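Local atomic coordinates of AxyAgu115A (Amphibacillus xylanus NBRC 15112, PDB entry 6NPS), a protein that is a family GH115 alpha-glucuronidase that probably hydrolyses glucuronic acid substituents from arabinoglucuronoxylan. Residues L7-L12 against R149-S154; Y850-Q855 against T919-E924; Q883-D888 against G926-R931. The protein carries 3 engineered substitutions. All coordinates share one frame; numbering follows the deposited sequence.

Contact 1: residues L7-L12 against R149-S154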
ATOM      1  N   LEU A   7      66.167 -13.174  17.908  1.00 51.97           N
ATOM      2  CA  LEU A   7      65.927 -14.051  16.776  1.00 49.65           C
ATOM      3  C   LEU A   7      66.047 -13.213  15.511  1.00 50.25           C
ATOM      4  O   LEU A   7      65.444 -12.136  15.423  1.00 44.80           O
ATOM      5  CB  LEU A   7      64.551 -14.698  16.881  1.00 55.05           C
ATOM      6  CG  LEU A   7      64.135 -15.620  15.727  1.00 62.89           C
ATOM      7  CD1 LEU A   7      65.244 -16.630  15.360  1.00 64.14           C
ATOM      8  CD2 LEU A   7      62.849 -16.352  16.094  1.00 62.36           C
ATOM      9  N   ASN A   8      66.854 -13.663  14.552  1.00 46.49           N
ATOM     10  CA  ASN A   8      66.913 -12.930  13.294  1.00 48.21           C
ATOM     11  C   ASN A   8      67.090 -13.909  12.140  1.00 47.66           C
ATOM     12  O   ASN A   8      67.257 -15.118  12.342  1.00 47.69           O
ATOM     13  CB  ASN A   8      68.004 -11.836  13.313  1.00 49.09           C
ATOM     14  CG  ASN A   8      69.412 -12.385  13.431  1.00 56.34           C
ATOM     15  OD1 ASN A   8      69.783 -13.344  12.756  1.00 56.65           O
ATOM     16  ND2 ASN A   8      70.230 -11.737  14.273  1.00 59.46           N
ATOM     17  N   GLN A   9      67.014 -13.365  10.920  1.00 47.25           N
ATOM     18  CA  GLN A   9      67.079 -14.186   9.714  1.00 50.78           C
ATOM     19  C   GLN A   9      68.374 -14.984   9.634  1.00 51.85           C
ATOM     20  O   GLN A   9      68.362 -16.143   9.199  1.00 52.36           O
ATOM     21  CB  GLN A   9      66.954 -13.312   8.468  1.00 49.08           C
ATOM     22  CG  GLN A   9      65.641 -12.667   8.249  1.00 52.37           C
ATOM     23  CD  GLN A   9      65.667 -11.855   6.976  1.00 60.88           C
ATOM     24  OE1 GLN A   9      66.686 -11.241   6.649  1.00 60.55           O
ATOM     25  NE2 GLN A   9      64.561 -11.861   6.241  1.00 60.81           N
ATOM     26  N   GLU A  10      69.508 -14.354   9.965  1.00 49.39           N
ATOM     27  CA  GLU A  10      70.793 -15.056   9.949  1.00 59.09           C
ATOM     28  C   GLU A  10      70.739 -16.328  10.790  1.00 57.25           C
ATOM     29  O   GLU A  10      71.316 -17.358  10.419  1.00 57.64           O
ATOM     30  CB  GLU A  10      71.906 -14.150  10.475  1.00 69.24           C
ATOM     31  CG  GLU A  10      71.926 -12.754   9.895  1.00 86.76           C
ATOM     32  CD  GLU A  10      72.485 -12.684   8.479  1.00100.19           C
ATOM     33  OE1 GLU A  10      73.086 -11.640   8.141  1.00105.18           O
ATOM     34  OE2 GLU A  10      72.316 -13.651   7.702  1.00103.56           O
ATOM     35  N   MET A  11      70.046 -16.265  11.911  1.00 48.22           N
ATOM     36  CA  MET A  11      69.950 -17.415  12.789  1.00 52.34           C
ATOM     37  C   MET A  11      69.230 -18.569  12.105  1.00 56.66           C
ATOM     38  O   MET A  11      69.416 -19.729  12.470  1.00 54.64           O
ATOM     39  CB  MET A  11      69.226 -17.041  14.085  1.00 60.84           C
ATOM     40  CG  MET A  11      70.146 -16.549  15.190  1.00 70.03           C
ATOM     41  SD  MET A  11      69.315 -15.440  16.344  1.00 75.96           S
ATOM     42  CE  MET A  11      70.658 -14.340  16.784  1.00 78.78           C
ATOM     43  N   LEU A  12      68.406 -18.249  11.111  1.00 50.37           N
ATOM     44  CA  LEU A  12      67.586 -19.271  10.476  1.00 51.47           C
ATOM     45  C   LEU A  12      68.154 -19.763   9.148  1.00 51.52           C
ATOM     46  O   LEU A  12      67.820 -20.876   8.726  1.00 52.04           O
ATOM     47  CB  LEU A  12      66.160 -18.747  10.257  1.00 47.15           C
ATOM     48  CG  LEU A  12      65.410 -18.287  11.508  1.00 46.38           C
ATOM     49  CD1 LEU A  12      64.193 -17.415  11.135  1.00 48.05           C
ATOM     50  CD2 LEU A  12      64.957 -19.471  12.314  1.00 43.69           C
ATOM     51  N   ARG A 149      56.567  -8.628   7.846  1.00 43.49           N
ATOM     52  CA  ARG A 149      57.898  -9.226   7.812  1.00 44.32           C
ATOM     53  C   ARG A 149      58.854  -8.519   8.783  1.00 47.90           C
ATOM     54  O   ARG A 149      58.771  -7.304   8.989  1.00 46.98           O
ATOM     55  CB  ARG A 149      58.451  -9.173   6.383  1.00 45.20           C
ATOM     56  CG  ARG A 149      57.644 -10.036   5.420  1.00 49.44           C
ATOM     57  CD  ARG A 149      57.892 -11.547   5.686  1.00 51.26           C
ATOM     58  NE  ARG A 149      59.320 -11.821   5.605  1.00 55.54           N
ATOM     59  CZ  ARG A 149      59.943 -12.212   4.498  1.00 58.90           C
ATOM     60  NH1 ARG A 149      59.257 -12.414   3.377  1.00 61.97           N
ATOM     61  NH2 ARG A 149      61.255 -12.406   4.514  1.00 62.64           N
ATOM     62  N   LYS A 150      59.757  -9.299   9.396  1.00 44.74           N
ATOM     63  CA  LYS A 150      60.780  -8.805  10.314  1.00 46.20           C
ATOM     64  C   LYS A 150      62.139  -9.354   9.906  1.00 45.12           C
ATOM     65  O   LYS A 150      62.259 -10.500   9.467  1.00 46.70           O
ATOM     66  CB  LYS A 150      60.553  -9.263  11.775  1.00 49.15           C
ATOM     67  CG  LYS A 150      59.513  -8.560  12.628  1.00 49.89           C
ATOM     68  CD  LYS A 150      59.374  -9.380  13.901  1.00 54.33           C
ATOM     69  CE  LYS A 150      58.874  -8.584  15.067  1.00 61.62           C
ATOM     70  NZ  LYS A 150      57.632  -7.869  14.699  1.00 65.48           N
ATOM     71  N   GLU A 151      63.177  -8.552  10.098  1.00 45.28           N
ATOM     72  CA  GLU A 151      64.530  -9.088  10.007  1.00 45.77           C
ATOM     73  C   GLU A 151      65.034  -9.596  11.355  1.00 45.45           C
ATOM     74  O   GLU A 151      65.852 -10.527  11.392  1.00 46.22           O
ATOM     75  CB  GLU A 151      65.489  -8.031   9.455  1.00 48.88           C
ATOM     76  CG  GLU A 151      65.244  -7.734   7.996  1.00 61.20           C
ATOM     77  CD  GLU A 151      66.489  -7.226   7.263  1.00 72.37           C
ATOM     78  OE1 GLU A 151      67.365  -6.604   7.914  1.00 74.06           O
ATOM     79  OE2 GLU A 151      66.583  -7.465   6.034  1.00 73.31           O
ATOM     80  N   SER A 152      64.524  -9.045  12.456  1.00 40.74           N
ATOM     81  CA  SER A 152      65.047  -9.352  13.783  1.00 40.64           C
ATOM     82  C   SER A 152      64.005  -8.995  14.830  1.00 43.37           C
ATOM     83  O   SER A 152      63.133  -8.153  14.609  1.00 45.23           O
ATOM     84  CB  SER A 152      66.348  -8.581  14.066  1.00 62.62           C
ATOM     85  OG  SER A 152      66.961  -9.060  15.258  1.00 69.34           O
ATOM     86  N   PHE A 153      64.123  -9.649  15.982  1.00 44.02           N
ATOM     87  CA  PHE A 153      63.161  -9.603  17.079  1.00 45.74           C
ATOM     88  C   PHE A 153      63.974  -9.733  18.356  1.00 45.34           C
ATOM     89  O   PHE A 153      64.935 -10.507  18.390  1.00 44.35           O
ATOM     90  CB  PHE A 153      62.136 -10.738  16.949  1.00 48.57           C
ATOM     91  CG  PHE A 153      61.346 -11.019  18.200  1.00 51.13           C
ATOM     92  CD1 PHE A 153      60.280 -10.209  18.551  1.00 51.78           C
ATOM     93  CD2 PHE A 153      61.652 -12.111  19.006  1.00 56.59           C
ATOM     94  CE1 PHE A 153      59.553 -10.445  19.687  1.00 51.44           C
ATOM     95  CE2 PHE A 153      60.916 -12.374  20.155  1.00 59.71           C
ATOM     96  CZ  PHE A 153      59.862 -11.535  20.492  1.00 58.17           C
ATOM     97  N   SER A 154      63.646  -8.954  19.383  1.00 41.45           N
ATOM     98  CA  SER A 154      64.404  -9.098  20.621  1.00 48.44           C
ATOM     99  C   SER A 154      63.499  -8.980  21.827  1.00 45.19           C
ATOM    100  O   SER A 154      62.445  -8.344  21.768  1.00 45.93           O
ATOM    101  CB  SER A 154      65.523  -8.065  20.736  1.00 52.75           C
ATOM    102  OG  SER A 154      66.404  -8.222  19.658  1.00 60.86           O
TER
HETATM  103  O   HOH W   1      64.187  -9.399   4.482  1.00 66.40           O
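Strands 5-8 and 152-155 form a two-stranded antiparallel ribbon, and this contact lies where the first of them gives way to a short, weakly bonded helix. Leu7 and Phe153 are a hydrogen-bonded pair: Leu7 N donates to Phe153 O at 3.0 Å, and Phe153 N returns a bond to Leu7 O at 2.9 Å, nearly along the C=O axis. Asn8 faces Ser152 in the adjoining non-hydrogen-bonded pair, with its CB against the serine CB. Its CG takes the crowded position between backbone N and carbonyl carbon (chi1 65°), so that OD1 turns to the helix and accepts from Met11 N at 3.1 Å, an N-cap.

Gln9 carries the pairing past the strand end, its N donating to Glu151 O at 3.1 Å. CB starts near that same oxygen, and CG skirts it at 3.8 Å. Beyond CG the chain is extended (chi2 -179°), which carries the carboxamide out to Arg149 and the Glu151 side chain. The side chains of Gln9 and Glu151 cross obliquely, with Gln9 OE1 3.8 Å from Glu151 OE2 and their planes 42° apart. NE2 sits at the edge of the Arg149 guanidinium, in its plane, and donates both to the carbonyl of Phe47 at the end of helix 30-47 and to a water. That water passes a weak bond on to Glu151 OE2. An alanine in place of Gln9 would probably loosen this corner, with the bond to Phe47 O and the water link to Glu151 gone.

Arg149 NE also bonds weakly to Val46 O. The chemistry implies a ribbon joined backbone to backbone, whose polar side chains at this end converge on Phe47 O, a carbonyl that takes a bond from the Gln9 amide and a weaker one from the Arg149 guanidinium.

Contact 2: residues Y850-Q855 against T919-E924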
ATOM      1  N   TYR A 850      16.609  15.985  34.468  1.00 37.18           N
ATOM      2  CA  TYR A 850      16.439  16.744  33.239  1.00 37.60           C
ATOM      3  C   TYR A 850      15.637  17.998  33.534  1.00 41.50           C
ATOM      4  O   TYR A 850      14.721  17.971  34.364  1.00 45.00           O
ATOM      5  CB  TYR A 850      15.727  15.901  32.176  1.00 33.28           C
ATOM      6  CG  TYR A 850      16.443  14.624  31.870  1.00 36.52           C
ATOM      7  CD1 TYR A 850      17.332  14.552  30.816  1.00 34.49           C
ATOM      8  CD2 TYR A 850      16.244  13.480  32.645  1.00 37.28           C
ATOM      9  CE1 TYR A 850      17.995  13.397  30.530  1.00 33.00           C
ATOM     10  CE2 TYR A 850      16.915  12.323  32.358  1.00 36.62           C
ATOM     11  CZ  TYR A 850      17.794  12.291  31.312  1.00 32.60           C
ATOM     12  OH  TYR A 850      18.481  11.151  31.027  1.00 37.26           O
ATOM     13  N   HIS A 851      15.999  19.107  32.890  1.00 37.79           N
ATOM     14  CA  HIS A 851      15.290  20.372  33.061  1.00 35.70           C
ATOM     15  C   HIS A 851      14.594  20.694  31.751  1.00 38.16           C
ATOM     16  O   HIS A 851      15.203  20.561  30.688  1.00 38.59           O
ATOM     17  CB  HIS A 851      16.249  21.517  33.456  1.00 38.92           C
ATOM     18  CG  HIS A 851      16.793  21.390  34.845  1.00 47.89           C
ATOM     19  ND1 HIS A 851      17.790  22.206  35.339  1.00 51.08           N
ATOM     20  CD2 HIS A 851      16.484  20.526  35.844  1.00 50.43           C
ATOM     21  CE1 HIS A 851      18.061  21.860  36.587  1.00 53.85           C
ATOM     22  NE2 HIS A 851      17.285  20.842  36.917  1.00 53.59           N
ATOM     23  N   PHE A 852      13.326  21.094  31.814  1.00 41.77           N
ATOM     24  CA  PHE A 852      12.619  21.399  30.574  1.00 43.13           C
ATOM     25  C   PHE A 852      11.522  22.423  30.836  1.00 44.51           C
ATOM     26  O   PHE A 852      10.998  22.524  31.956  1.00 47.70           O
ATOM     27  CB  PHE A 852      12.040  20.124  29.908  1.00 42.10           C
ATOM     28  CG  PHE A 852      10.938  19.459  30.688  1.00 45.20           C
ATOM     29  CD1 PHE A 852       9.606  19.688  30.367  1.00 44.64           C
ATOM     30  CD2 PHE A 852      11.231  18.589  31.735  1.00 46.73           C
ATOM     31  CE1 PHE A 852       8.578  19.060  31.088  1.00 48.53           C
ATOM     32  CE2 PHE A 852      10.221  17.970  32.458  1.00 46.45           C
ATOM     33  CZ  PHE A 852       8.891  18.204  32.138  1.00 47.91           C
ATOM     34  N   VAL A 853      11.183  23.185  29.790  1.00 40.23           N
ATOM     35  CA  VAL A 853      10.297  24.358  29.882  1.00 44.93           C
ATOM     36  C   VAL A 853       9.075  24.105  29.003  1.00 48.20           C
ATOM     37  O   VAL A 853       9.202  23.915  27.788  1.00 45.69           O
ATOM     38  CB  VAL A 853      11.000  25.652  29.437  1.00 42.24           C
ATOM     39  CG1 VAL A 853       9.992  26.843  29.335  1.00 41.91           C
ATOM     40  CG2 VAL A 853      12.159  26.012  30.406  1.00 44.54           C
ATOM     41  N   THR A 854       7.902  24.091  29.607  1.00 48.34           N
ATOM     42  CA  THR A 854       6.689  23.899  28.836  1.00 53.76           C
ATOM     43  C   THR A 854       6.084  25.254  28.489  1.00 56.44           C
ATOM     44  O   THR A 854       6.339  26.261  29.153  1.00 51.33           O
ATOM     45  CB  THR A 854       5.671  23.083  29.623  1.00 54.53           C
ATOM     46  OG1 THR A 854       5.292  23.829  30.794  1.00 59.31           O
ATOM     47  CG2 THR A 854       6.269  21.756  30.031  1.00 46.70           C
ATOM     48  N   GLN A 855       5.254  25.262  27.442  1.00 59.64           N
ATOM     49  CA  GLN A 855       4.475  26.458  27.116  1.00 67.02           C
ATOM     50  C   GLN A 855       3.165  26.559  27.898  1.00 66.18           C
ATOM     51  O   GLN A 855       2.670  27.670  28.119  1.00 65.14           O
ATOM     52  CB  GLN A 855       4.179  26.491  25.617  1.00 69.25           C
ATOM     53  CG  GLN A 855       5.427  26.401  24.791  1.00 74.63           C
ATOM     54  CD  GLN A 855       5.149  26.387  23.317  1.00 81.81           C
ATOM     55  OE1 GLN A 855       4.928  25.329  22.716  1.00 82.18           O
ATOM     56  NE2 GLN A 855       5.168  27.568  22.710  1.00 87.46           N
ATOM     57  N   THR A 919       3.918   7.185  29.859  1.00 45.37           N
ATOM     58  CA  THR A 919       3.258   7.482  31.119  1.00 50.28           C
ATOM     59  C   THR A 919       2.802   8.938  31.070  1.00 46.04           C
ATOM     60  O   THR A 919       3.414   9.759  30.394  1.00 46.29           O
ATOM     61  CB  THR A 919       4.212   7.214  32.314  1.00 59.18           C
ATOM     62  OG1 THR A 919       3.513   7.371  33.548  1.00 66.39           O
ATOM     63  CG2 THR A 919       5.384   8.168  32.294  1.00 63.10           C
ATOM     64  N   LYS A 920       1.707   9.254  31.752  1.00 43.61           N
ATOM     65  CA  LYS A 920       1.245  10.635  31.807  1.00 50.17           C
ATOM     66  C   LYS A 920       1.814  11.335  33.040  1.00 47.22           C
ATOM     67  O   LYS A 920       1.915  10.742  34.114  1.00 48.88           O
ATOM     68  CB  LYS A 920      -0.286  10.704  31.813  1.00 53.79           C
ATOM     69  CG  LYS A 920      -0.939  10.225  30.517  1.00 54.84           C
ATOM     70  CD  LYS A 920      -2.428  10.572  30.504  1.00 62.32           C
ATOM     71  CE  LYS A 920      -3.264   9.546  29.733  1.00 65.91           C
ATOM     72  NZ  LYS A 920      -2.928   9.493  28.277  1.00 65.53           N
ATOM     73  N   ILE A 921       2.202  12.603  32.875  1.00 45.73           N
ATOM     74  CA  ILE A 921       2.722  13.415  33.972  1.00 45.88           C
ATOM     75  C   ILE A 921       2.032  14.773  33.921  1.00 46.46           C
ATOM     76  O   ILE A 921       1.507  15.190  32.889  1.00 50.11           O
ATOM     77  CB  ILE A 921       4.264  13.573  33.898  1.00 52.10           C
ATOM     78  CG1 ILE A 921       4.669  14.282  32.591  1.00 51.04           C
ATOM     79  CG2 ILE A 921       4.968  12.179  34.006  1.00 52.34           C
ATOM     80  CD1 ILE A 921       6.142  14.752  32.503  1.00 48.32           C
ATOM     81  N   THR A 922       1.997  15.461  35.054  1.00 49.57           N
ATOM     82  CA  THR A 922       1.469  16.820  35.085  1.00 53.49           C
ATOM     83  C   THR A 922       2.631  17.788  35.229  1.00 56.18           C
ATOM     84  O   THR A 922       3.464  17.633  36.126  1.00 59.27           O
ATOM     85  CB  THR A 922       0.444  16.996  36.209  1.00 57.53           C
ATOM     86  OG1 THR A 922      -0.497  15.908  36.171  1.00 59.35           O
ATOM     87  CG2 THR A 922      -0.316  18.349  36.073  1.00 54.50           C
ATOM     88  N   CYS A 923       2.715  18.753  34.322  1.00 56.93           N
ATOM     89  CA  CYS A 923       3.759  19.763  34.377  1.00 55.90           C
ATOM     90  C   CYS A 923       3.175  21.128  34.689  1.00 58.73           C
ATOM     91  O   CYS A 923       2.019  21.426  34.358  1.00 59.40           O
ATOM     92  CB  CYS A 923       4.550  19.853  33.064  1.00 56.40           C
ATOM     93  SG  CYS A 923       5.126  18.290  32.416  1.00 57.16           S
ATOM     94  N   GLU A 924       4.015  21.954  35.301  1.00 57.72           N
ATOM     95  CA  GLU A 924       3.767  23.371  35.492  1.00 58.82           C
ATOM     96  C   GLU A 924       4.018  24.130  34.191  1.00 59.49           C
ATOM     97  O   GLU A 924       4.635  23.626  33.249  1.00 51.40           O
ATOM     98  CB  GLU A 924       4.667  23.914  36.594  1.00 67.48           C
ATOM     99  CG  GLU A 924       4.071  23.786  37.977  1.00 84.81           C
ATOM    100  CD  GLU A 924       5.118  23.547  39.056  1.00 98.87           C
ATOM    101  OE1 GLU A 924       6.009  24.413  39.224  1.00104.80           O
ATOM    102  OE2 GLU A 924       5.041  22.500  39.742  1.00100.52           O
TER
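Tyr850 opens the segment by directing its hydroxyl to the carbonyl of Ala798. The contact proper starts at Phe852. Its CG stands in the crowded position between backbone N and carbonyl carbon (chi1 67°), which swings the ring across to strand 915-923. The ring meets Cys923 with its edge: SG lies in the ring plane, 3.8 Å from CZ and equally close to CE1, a sulfur-aromatic contact with the sulfur 4.9 Å from the ring centroid. Ile921 CD1 approaches the same CZ obliquely at 4.4 Å.

Strands 850-854 and 919-923 cross at 74° with their axes 9.9 Å apart, too far for backbone pairing; this is consistent with facing layers of the beta-sandwich expected for a C-terminal domain of the galactose-binding clan. The two strands therefore meet through side chains, with one bond to a backbone carbonyl.

Val853 points away, and Thr854 turns back toward the other strand. Its CG2 rests 4.0 Å from Cys923 CB, while OG1 donates to Glu924 O over a short 2.5 Å, in the carbonyl plane. The Tyr860 side chain touches both Thr854 and Cys923.

Contact 3: residues Q883-D888 against G926-R931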
ATOM      1  N   GLN A 883      10.099  11.215  38.944  1.00 45.37           N
ATOM      2  CA  GLN A 883       9.603  12.278  39.794  1.00 45.79           C
ATOM      3  C   GLN A 883       9.594  13.577  39.011  1.00 47.46           C
ATOM      4  O   GLN A 883      10.615  13.967  38.433  1.00 46.97           O
ATOM      5  CB  GLN A 883      10.451  12.429  41.039  1.00 42.93           C
ATOM      6  CG  GLN A 883       9.966  13.526  41.932  1.00 47.63           C
ATOM      7  CD  GLN A 883      10.829  13.654  43.146  1.00 54.75           C
ATOM      8  OE1 GLN A 883      11.943  13.135  43.177  1.00 56.18           O
ATOM      9  NE2 GLN A 883      10.327  14.338  44.161  1.00 56.73           N
ATOM     10  N   VAL A 884       8.441  14.233  38.997  1.00 48.75           N
ATOM     11  CA  VAL A 884       8.247  15.498  38.297  1.00 48.79           C
ATOM     12  C   VAL A 884       8.144  16.588  39.345  1.00 50.76           C
ATOM     13  O   VAL A 884       7.251  16.552  40.199  1.00 51.39           O
ATOM     14  CB  VAL A 884       7.002  15.460  37.402  1.00 50.07           C
ATOM     15  CG1 VAL A 884       6.706  16.844  36.800  1.00 51.38           C
ATOM     16  CG2 VAL A 884       7.195  14.421  36.327  1.00 51.96           C
ATOM     17  N   ASN A 885       9.065  17.546  39.289  1.00 52.47           N
ATOM     18  CA  ASN A 885       9.093  18.691  40.214  1.00 58.91           C
ATOM     19  C   ASN A 885       9.130  18.138  41.640  1.00 61.74           C
ATOM     20  O   ASN A 885      10.004  17.308  41.952  1.00 61.36           O
ATOM     21  CB  ASN A 885       7.922  19.619  39.892  1.00 59.14           C
ATOM     22  CG  ASN A 885       7.995  20.198  38.478  1.00 54.96           C
ATOM     23  OD1 ASN A 885       9.063  20.608  38.010  1.00 51.54           O
ATOM     24  ND2 ASN A 885       6.850  20.240  37.799  1.00 50.36           N
ATOM     25  N   GLU A 886       8.218  18.538  42.526  1.00 62.47           N
ATOM     26  CA  GLU A 886       8.260  18.084  43.907  1.00 73.48           C
ATOM     27  C   GLU A 886       7.192  17.049  44.242  1.00 75.35           C
ATOM     28  O   GLU A 886       7.015  16.716  45.419  1.00 78.66           O
ATOM     29  CB  GLU A 886       8.159  19.282  44.857  1.00 83.40           C
ATOM     30  CG  GLU A 886       9.488  20.033  45.040  1.00 93.81           C
ATOM     31  CD  GLU A 886      10.738  19.128  45.245  1.00103.00           C
ATOM     32  OE1 GLU A 886      11.856  19.638  45.007  1.00105.21           O
ATOM     33  OE2 GLU A 886      10.633  17.940  45.654  1.00105.02           O
ATOM     34  N   ASN A 887       6.503  16.505  43.245  1.00 72.63           N
ATOM     35  CA  ASN A 887       5.473  15.516  43.510  1.00 70.76           C
ATOM     36  C   ASN A 887       6.105  14.211  44.007  1.00 69.45           C
ATOM     37  O   ASN A 887       7.329  14.047  44.047  1.00 67.32           O
ATOM     38  CB  ASN A 887       4.644  15.271  42.254  1.00 72.52           C
ATOM     39  CG  ASN A 887       4.137  16.561  41.621  1.00 78.68           C
ATOM     40  OD1 ASN A 887       3.944  17.565  42.312  1.00 83.89           O
ATOM     41  ND2 ASN A 887       3.943  16.550  40.305  1.00 78.37           N
ATOM     42  N   ASP A 888       5.257  13.275  44.407  1.00 71.65           N
ATOM     43  CA  ASP A 888       5.767  11.998  44.870  1.00 72.00           C
ATOM     44  C   ASP A 888       6.457  11.253  43.734  1.00 63.31           C
ATOM     45  O   ASP A 888       6.109  11.400  42.558  1.00 59.27           O
ATOM     46  CB  ASP A 888       4.642  11.141  45.443  1.00 83.24           C
ATOM     47  CG  ASP A 888       4.050  11.728  46.699  1.00 95.21           C
ATOM     48  OD1 ASP A 888       2.924  11.327  47.060  1.00 98.99           O
ATOM     49  OD2 ASP A 888       4.710  12.589  47.323  1.00101.03           O
ATOM     50  N   GLY A 926       6.154  26.753  32.262  1.00 59.88           N
ATOM     51  CA  GLY A 926       7.525  27.200  32.462  1.00 57.79           C
ATOM     52  C   GLY A 926       8.477  26.089  32.864  1.00 50.51           C
ATOM     53  O   GLY A 926       8.369  24.979  32.349  1.00 44.32           O
ATOM     54  N   LEU A 927       9.399  26.376  33.780  1.00 49.31           N
ATOM     55  CA  LEU A 927      10.495  25.465  34.088  1.00 50.38           C
ATOM     56  C   LEU A 927      10.025  24.266  34.912  1.00 52.97           C
ATOM     57  O   LEU A 927       9.352  24.431  35.931  1.00 53.05           O
ATOM     58  CB  LEU A 927      11.590  26.216  34.841  1.00 48.52           C
ATOM     59  CG  LEU A 927      12.765  25.385  35.348  1.00 49.06           C
ATOM     60  CD1 LEU A 927      13.477  24.766  34.180  1.00 47.37           C
ATOM     61  CD2 LEU A 927      13.729  26.262  36.185  1.00 48.78           C
ATOM     62  N   ASN A 928      10.399  23.057  34.471  1.00 47.79           N
ATOM     63  CA  ASN A 928      10.069  21.807  35.148  1.00 50.47           C
ATOM     64  C   ASN A 928      11.341  20.988  35.359  1.00 49.53           C
ATOM     65  O   ASN A 928      12.317  21.115  34.612  1.00 46.95           O
ATOM     66  CB  ASN A 928       9.058  20.938  34.334  1.00 48.59           C
ATOM     67  CG  ASN A 928       7.650  21.533  34.309  1.00 51.92           C
ATOM     68  OD1 ASN A 928       6.790  21.195  35.135  1.00 52.87           O
ATOM     69  ND2 ASN A 928       7.414  22.433  33.365  1.00 49.77           N
ATOM     70  N   LYS A 929      11.310  20.122  36.368  1.00 47.22           N
ATOM     71  CA  LYS A 929      12.369  19.153  36.640  1.00 48.65           C
ATOM     72  C   LYS A 929      11.798  17.746  36.528  1.00 44.41           C
ATOM     73  O   LYS A 929      10.683  17.492  36.993  1.00 45.34           O
ATOM     74  CB  LYS A 929      12.933  19.319  38.043  1.00 53.86           C
ATOM     75  CG  LYS A 929      14.022  20.358  38.210  1.00 70.64           C
ATOM     76  CD  LYS A 929      14.030  20.917  39.647  1.00 77.85           C
ATOM     77  CE  LYS A 929      14.522  19.908  40.724  1.00 82.54           C
ATOM     78  NZ  LYS A 929      13.757  18.614  40.889  1.00 83.20           N
ATOM     79  N   LEU A 930      12.562  16.838  35.915  1.00 36.87           N
ATOM     80  CA  LEU A 930      12.202  15.426  35.816  1.00 40.06           C
ATOM     81  C   LEU A 930      13.369  14.593  36.328  1.00 41.13           C
ATOM     82  O   LEU A 930      14.476  14.686  35.790  1.00 42.60           O
ATOM     83  CB  LEU A 930      11.855  15.030  34.369  1.00 40.30           C
ATOM     84  CG  LEU A 930      11.864  13.511  34.097  1.00 43.18           C
ATOM     85  CD1 LEU A 930      10.637  12.816  34.729  1.00 41.69           C
ATOM     86  CD2 LEU A 930      11.975  13.158  32.582  1.00 38.49           C
ATOM     87  N   ARG A 931      13.137  13.795  37.368  1.00 43.50           N
ATOM     88  CA  ARG A 931      14.145  12.869  37.879  1.00 39.75           C
ATOM     89  C   ARG A 931      13.785  11.462  37.465  1.00 41.94           C
ATOM     90  O   ARG A 931      12.638  11.038  37.650  1.00 45.61           O
ATOM     91  CB  ARG A 931      14.255  12.944  39.402  1.00 39.06           C
ATOM     92  CG  ARG A 931      14.784  14.251  39.897  1.00 43.35           C
ATOM     93  CD  ARG A 931      14.906  14.314  41.418  1.00 48.23           C
ATOM     94  NE  ARG A 931      15.534  15.579  41.772  1.00 57.49           N
ATOM     95  CZ  ARG A 931      15.905  15.927  42.996  1.00 66.99           C
ATOM     96  NH1 ARG A 931      15.706  15.101  44.009  1.00 71.14           N
ATOM     97  NH2 ARG A 931      16.478  17.107  43.199  1.00 72.55           N
TER
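Strand 879-884 runs antiparallel to strand 926-934 and ends in a type II' beta turn from Val884 to Asn887, within the hairpin that continues into strand 890-893. Orientation sorts the side chains. Gln883 and Arg931, a hydrogen-bonded pair, lie side by side and point the same way, both largely extended. The amide and guanidinium planes stand almost perpendicular, 86° apart, so the two groups do not stack; instead Gln883 OE1 touches the aliphatic Arg931 CD at 3.6 Å. Each polar end is held elsewhere: OE1 accepts from Tyr933 OH, NE2 donates to Asn887 O across the turn at 3.0 Å, and Arg931 NE makes a salt bridge with Glu849. The backbone bond from Arg931 N to Gln883 O, at 2.7 Å, is close to straight.

On the other face, Val884 and Leu930 cross obliquely in a non-hydrogen-bonded pair, and their branches meet at Val884 CG2 and Leu930 CD1, 4.1 Å apart. Val884 also touches Ile921, so this face looks into the domain interior.

Asn885 occupies the second position of the turn with a positive phi of 56°. Its own N donates to Lys929 O at 2.8 Å. The carboxamide, with CG beside the backbone N, reaches strand 926-934 and continues the ladder: Asn885 OD1 stands in for a backbone carbonyl and accepts from Lys929 N at 2.8 Å, with the donor above the carboxamide plane. Asn885 O is buried without a partner in the model. The Asn885 and Asn928 amides cross obliquely, planes 34° apart, and Asn928 OD1 also accepts from Glu924 N. Asn885 ND2 donates almost straight to Asn928 OD1 at 2.8 Å, on a lone pair of that oxygen, with the acceptor in the Asn885 amide plane.

Contacts 2 and 3 are neighbours in the C-terminal domain, their centres about 7 Å apart, and their segments alternate along the chain. Strands 847-854 and 926-934 lie next to each other in the same layer: Phe852 O and Asn928 N, 2.6 Å apart, probably form a hydrogen bond, as do Tyr850 N and Leu930 O at 2.8 Å. Cys923 CB packs against Asn928 OD1, joining the two sets. Contact 1 stands apart near the N-terminus, its centre about 69 Å from either and on the opposite side of the chain's centre. In sequence the eight parallel strands of the GH115 family region fall between them, consistent with a TIM barrel and probably the seat of catalysis.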